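Local coordinates for protein dehydrogenase (Sinorhizobium meliloti, PDB 3UOE) that probably acts as an oxidoreductase of the malate/L-lactate dehydrogenase (LDH2/MDH2) family, at residues A189-V194 against G328-R333; P270-T275 against P281-D286. One frame throughout, in Å; residues are numbered along the deposited sequence.

Interaction 1. Residues A189-V194 against G328-R333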
loop_
_atom_site.group_PDB
_atom_site.type_symbol
_atom_site.label_atom_id
_atom_site.label_comp_id
_atom_site.label_asym_id
_atom_site.label_seq_id
_atom_site.Cartn_x
_atom_site.Cartn_y
_atom_site.Cartn_z
ATOM N N ALA A 189 -14.259 4.307 -16.018
ATOM C CA ALA A 189 -15.160 5.029 -16.917
ATOM C C ALA A 189 -16.000 5.999 -16.099
ATOM O O ALA A 189 -15.567 7.104 -15.776
ATOM C CB ALA A 189 -16.048 4.070 -17.689
ATOM N N GLY A 190 -17.203 5.577 -15.750
ATOM C CA GLY A 190 -18.042 6.384 -14.891
ATOM C C GLY A 190 -17.403 6.462 -13.523
ATOM O O GLY A 190 -16.451 7.216 -13.309
ATOM N N HIS A 191 -17.915 5.656 -12.603
ATOM C CA HIS A 191 -17.473 5.691 -11.219
ATOM C C HIS A 191 -16.043 5.194 -11.048
ATOM O O HIS A 191 -15.683 4.120 -11.541
ATOM C CB HIS A 191 -18.435 4.882 -10.351
ATOM C CG HIS A 191 -19.861 5.304 -10.499
ATOM N ND1 HIS A 191 -20.399 6.362 -9.801
ATOM C CD2 HIS A 191 -20.855 4.827 -11.287
ATOM C CE1 HIS A 191 -21.668 6.513 -10.139
ATOM N NE2 HIS A 191 -21.968 5.595 -11.042
ATOM N N PRO A 192 -15.226 5.975 -10.330
ATOM C CA PRO A 192 -13.809 5.650 -10.154
ATOM C C PRO A 192 -13.578 4.513 -9.165
ATOM O O PRO A 192 -14.347 4.330 -8.223
ATOM C CB PRO A 192 -13.204 6.950 -9.594
ATOM C CG PRO A 192 -14.336 7.923 -9.437
ATOM C CD PRO A 192 -15.621 7.184 -9.587
ATOM N N PHE A 193 -12.509 3.758 -9.390
ATOM C CA PHE A 193 -11.999 2.839 -8.390
ATOM C C PHE A 193 -11.507 3.667 -7.196
ATOM O O PHE A 193 -10.683 4.569 -7.354
ATOM C CB PHE A 193 -10.851 2.019 -8.977
ATOM C CG PHE A 193 -10.076 1.233 -7.950
ATOM C CD1 PHE A 193 -9.014 1.820 -7.261
ATOM C CD2 PHE A 193 -10.403 -0.091 -7.676
ATOM C CE1 PHE A 193 -8.290 1.096 -6.311
ATOM C CE2 PHE A 193 -9.682 -0.831 -6.732
ATOM C CZ PHE A 193 -8.626 -0.236 -6.044
ATOM N N VAL A 194 -12.032 3.382 -6.011
ATOM C CA VAL A 194 -11.656 4.146 -4.822
ATOM C C VAL A 194 -11.417 3.236 -3.620
ATOM O O VAL A 194 -12.361 2.760 -2.993
ATOM C CB VAL A 194 -12.712 5.234 -4.448
ATOM C CG1 VAL A 194 -12.291 5.970 -3.182
ATOM C CG2 VAL A 194 -12.909 6.221 -5.598
ATOM N N GLY A 328 -19.640 0.088 -2.435
ATOM C CA GLY A 328 -20.375 0.133 -1.186
ATOM C C GLY A 328 -20.579 1.558 -0.704
ATOM O O GLY A 328 -21.699 1.966 -0.399
ATOM N N ALA A 329 -19.491 2.317 -0.645
ATOM C CA ALA A 329 -19.543 3.697 -0.185
ATOM C C ALA A 329 -20.549 4.502 -1.005
ATOM O O ALA A 329 -21.351 5.269 -0.457
ATOM C CB ALA A 329 -18.161 4.328 -0.254
ATOM N N ARG A 330 -20.513 4.321 -2.321
ATOM C CA ARG A 330 -21.443 5.027 -3.197
ATOM C C ARG A 330 -22.892 4.623 -2.955
ATOM O O ARG A 330 -23.774 5.477 -2.912
ATOM C CB ARG A 330 -21.067 4.849 -4.673
ATOM C CG ARG A 330 -20.052 5.880 -5.148
ATOM C CD ARG A 330 -19.899 5.859 -6.653
ATOM N NE ARG A 330 -19.381 4.577 -7.109
ATOM C CZ ARG A 330 -18.085 4.293 -7.214
ATOM N NH1 ARG A 330 -17.155 5.204 -6.905
ATOM N NH2 ARG A 330 -17.720 3.091 -7.643
ATOM N N ALA A 331 -23.141 3.328 -2.793
ATOM C CA ALA A 331 -24.492 2.868 -2.475
ATOM C C ALA A 331 -24.978 3.427 -1.133
ATOM O O ALA A 331 -26.130 3.831 -1.009
ATOM C CB ALA A 331 -24.570 1.339 -2.487
ATOM N N ARG A 332 -24.101 3.456 -0.132
ATOM C CA ARG A 332 -24.484 4.009 1.167
ATOM C C ARG A 332 -24.737 5.511 1.088
ATOM O O ARG A 332 -25.682 6.013 1.694
ATOM C CB ARG A 332 -23.442 3.691 2.234
ATOM C CG ARG A 332 -23.364 2.212 2.566
ATOM C CD ARG A 332 -22.407 1.918 3.724
ATOM N NE ARG A 332 -20.996 2.017 3.347
ATOM C CZ ARG A 332 -20.278 1.017 2.839
ATOM N NH1 ARG A 332 -20.843 -0.169 2.624
ATOM N NH2 ARG A 332 -18.996 1.205 2.541
ATOM N N ARG A 333 -23.919 6.225 0.320
ATOM C CA ARG A 333 -24.096 7.675 0.213
ATOM C C ARG A 333 -25.461 8.003 -0.376
ATOM O O ARG A 333 -26.186 8.842 0.148
ATOM C CB ARG A 333 -22.996 8.324 -0.627
ATOM C CG ARG A 333 -23.070 9.835 -0.636
ATOM C CD ARG A 333 -22.073 10.453 -1.612
ATOM N NE ARG A 333 -21.938 11.885 -1.371
ATOM C CZ ARG A 333 -22.818 12.803 -1.770
ATOM N NH1 ARG A 333 -23.907 12.446 -2.434
ATOM N NH2 ARG A 333 -22.614 14.086 -1.495
#
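One arginine side chain makes this contact: R330 reaches from helix 327-339 to H191 and P192, the residues that lead into strand 193-197, an outermost strand, within this chain, of the mixed sheet. The interface is small, 158 Å² summed over both sides, and the nearest CA atoms, those of H191 and R330, are 9.0 Å apart, so side-chain length spans the gap. R330 does this with a chain that bends at chi3 (-63°), which turns the guanidinium toward the loop. Its NH1 donates to P192 O at 3.2 Å, with an N-H...O angle of 152°; the donor lies in the carbonyl plane on a lone pair, while the oxygen is tilted somewhat from the guanidinium plane. One guanidinium face is met over its centre by the H191 methylene, CB to R330 CZ being 3.2 Å. The imidazole lies obliquely across the arginine chain, H191 ND1 3.2 Å from R330 CD, its plane 27° from that of the guanidinium. R330 NH2 also has a long, weak ion pair with D327. P192, for its part, packs on A151 of helix 144-152. The arrangement is a long helix side chain pinned to the loop leading into an edge strand, through one hydrogen bond to a main-chain carbonyl.

Interaction 2. Residues P270-T275 against P281-D286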
loop_
_atom_site.group_PDB
_atom_site.type_symbol
_atom_site.label_atom_id
_atom_site.label_comp_id
_atom_site.label_asym_id
_atom_site.label_seq_id
_atom_site.Cartn_x
_atom_site.Cartn_y
_atom_site.Cartn_z
ATOM N N PRO A 270 4.870 7.080 18.225
ATOM C CA PRO A 270 4.971 7.230 19.686
ATOM C C PRO A 270 5.099 8.698 20.135
ATOM O O PRO A 270 4.749 9.018 21.269
ATOM C CB PRO A 270 6.253 6.448 20.036
ATOM C CG PRO A 270 6.420 5.460 18.918
ATOM C CD PRO A 270 5.930 6.203 17.689
ATOM N N ASP A 271 5.584 9.573 19.259
ATOM C CA ASP A 271 5.742 10.985 19.597
ATOM C C ASP A 271 4.598 11.828 19.069
ATOM O O ASP A 271 4.608 13.057 19.214
ATOM C CB ASP A 271 7.054 11.532 19.027
ATOM C CG ASP A 271 8.259 10.767 19.521
ATOM O OD1 ASP A 271 9.122 10.397 18.692
ATOM O OD2 ASP A 271 8.324 10.516 20.739
ATOM N N VAL A 272 3.618 11.184 18.446
ATOM C CA VAL A 272 2.563 11.933 17.774
ATOM C C VAL A 272 1.412 12.306 18.706
ATOM O O VAL A 272 0.919 11.468 19.463
ATOM C CB VAL A 272 2.027 11.165 16.538
ATOM C CG1 VAL A 272 0.768 11.836 15.978
ATOM C CG2 VAL A 272 3.117 11.057 15.470
ATOM N N ASN A 273 1.005 13.573 18.667
ATOM C CA ASN A 273 -0.220 14.013 19.346
ATOM C C ASN A 273 -1.016 14.953 18.436
ATOM O O ASN A 273 -0.708 15.103 17.243
ATOM C CB ASN A 273 0.076 14.789 20.636
ATOM C CG ASN A 273 1.314 14.311 21.359
ATOM O OD1 ASN A 273 2.363 14.971 21.329
ATOM N ND2 ASN A 273 1.198 13.182 22.043
ATOM N N GLY A 274 -2.014 15.616 19.015
ATOM C CA GLY A 274 -2.675 16.716 18.337
ATOM C C GLY A 274 -3.830 16.336 17.436
ATOM O O GLY A 274 -4.401 17.186 16.764
ATOM N N THR A 275 -4.173 15.054 17.411
ATOM C CA THR A 275 -5.306 14.600 16.623
ATOM C C THR A 275 -6.478 14.204 17.529
ATOM O O THR A 275 -7.632 14.537 17.253
ATOM C CB THR A 275 -4.884 13.439 15.707
ATOM O OG1 THR A 275 -4.578 13.957 14.401
ATOM C CG2 THR A 275 -5.963 12.399 15.609
ATOM N N PRO A 281 0.419 20.327 19.578
ATOM C CA PRO A 281 0.522 20.520 18.125
ATOM C C PRO A 281 0.222 19.209 17.398
ATOM O O PRO A 281 0.638 18.158 17.853
ATOM C CB PRO A 281 1.996 20.917 17.924
ATOM C CG PRO A 281 2.410 21.533 19.243
ATOM C CD PRO A 281 1.627 20.777 20.296
ATOM N N ALA A 282 -0.512 19.267 16.294
ATOM C CA ALA A 282 -0.651 18.093 15.445
ATOM C C ALA A 282 0.690 17.867 14.738
ATOM O O ALA A 282 1.151 18.732 14.001
ATOM C CB ALA A 282 -1.775 18.296 14.455
ATOM N N ASN A 283 1.338 16.734 14.994
ATOM C CA ASN A 283 2.688 16.496 14.462
ATOM C C ASN A 283 2.822 15.180 13.689
ATOM O O ASN A 283 3.910 14.610 13.591
ATOM C CB ASN A 283 3.736 16.561 15.580
ATOM C CG ASN A 283 3.486 15.534 16.667
ATOM O OD1 ASN A 283 2.402 14.972 16.756
ATOM N ND2 ASN A 283 4.497 15.271 17.489
ATOM N N LYS A 284 1.697 14.699 13.167
ATOM C CA LYS A 284 1.674 13.559 12.262
ATOM C C LYS A 284 1.990 14.061 10.843
ATOM O O LYS A 284 2.158 15.271 10.628
ATOM C CB LYS A 284 0.308 12.852 12.331
ATOM C CG LYS A 284 -0.709 13.284 11.287
ATOM C CD LYS A 284 -1.125 14.716 11.426
ATOM C CE LYS A 284 -1.610 15.286 10.082
ATOM N NZ LYS A 284 -3.065 15.175 9.926
ATOM N N GLY A 285 2.099 13.148 9.883
ATOM C CA GLY A 285 2.400 13.531 8.514
ATOM C C GLY A 285 1.407 12.954 7.522
ATOM O O GLY A 285 0.630 12.061 7.858
ATOM N N ASP A 286 1.434 13.475 6.297
ATOM C CA ASP A 286 0.577 13.002 5.212
ATOM C C ASP A 286 1.365 13.054 3.917
ATOM O O ASP A 286 2.213 13.922 3.737
ATOM C CB ASP A 286 -0.679 13.863 5.058
ATOM C CG ASP A 286 -1.104 14.515 6.361
ATOM O OD1 ASP A 286 -0.510 15.552 6.721
ATOM O OD2 ASP A 286 -2.023 13.986 7.025
#
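The amide of N283 grips the backbone at two points, and its OD1 takes the shortest bond, 2.7 Å from N273 N. That N-H...O angle is 158°, with the donor in the side-chain carbonyl plane on a lone pair. On the other branch, ND2 donates to D271 O at 2.8 Å; this oxygen lies near the N283 amide plane, whereas the donor stands 37° out of the peptide carbonyl plane. CG lies between the backbone N and the carbonyl carbon (chi1 60°), a torsion that brings the amide against 271-273. ND2 also has a weak bond to N267 OD1. With an alanine here, N273 N and D271 O would probably lose these partners, and the 271-273 segment be less firmly held to 283. The main chains add a weak bond from N283 N to N273 O (3.5 Å) and a CA-H...O contact from A282 CA to the same oxygen. At G274 a side chain would clash with A282 CA and P281 O, which fits the close approach of the G274 and A282 CA atoms, 3.8 Å apart. V272 CG1 rests on K284 CB at 3.8 Å, while the lysine's NZ turns to N138 O and, more weakly, to D286. This is a loop held by side-chain amide to main-chain hydrogen bonds, which fold the connection back on itself just ahead of strand 285-291.

Interaction 2 falls between the two segments of interaction 1 in sequence: 189-194 comes first, then 270-275 and 281-286, and finally 328-333. Their centres are 31 Å apart and the nearest atoms about 16 Å apart, so the two do not touch, and they lie on opposite sides of the chain's centre. Both nevertheless reach the same seven-stranded mixed sheet. Interaction 1 is at strand 193-197, one of the two outermost strands within this chain, whereas interaction 2 leads into strand 285-291, an inner strand between 129-137 and 156-161. One contact therefore ties a late helix to the sheet's edge, and the other shapes a local loop entering its interior.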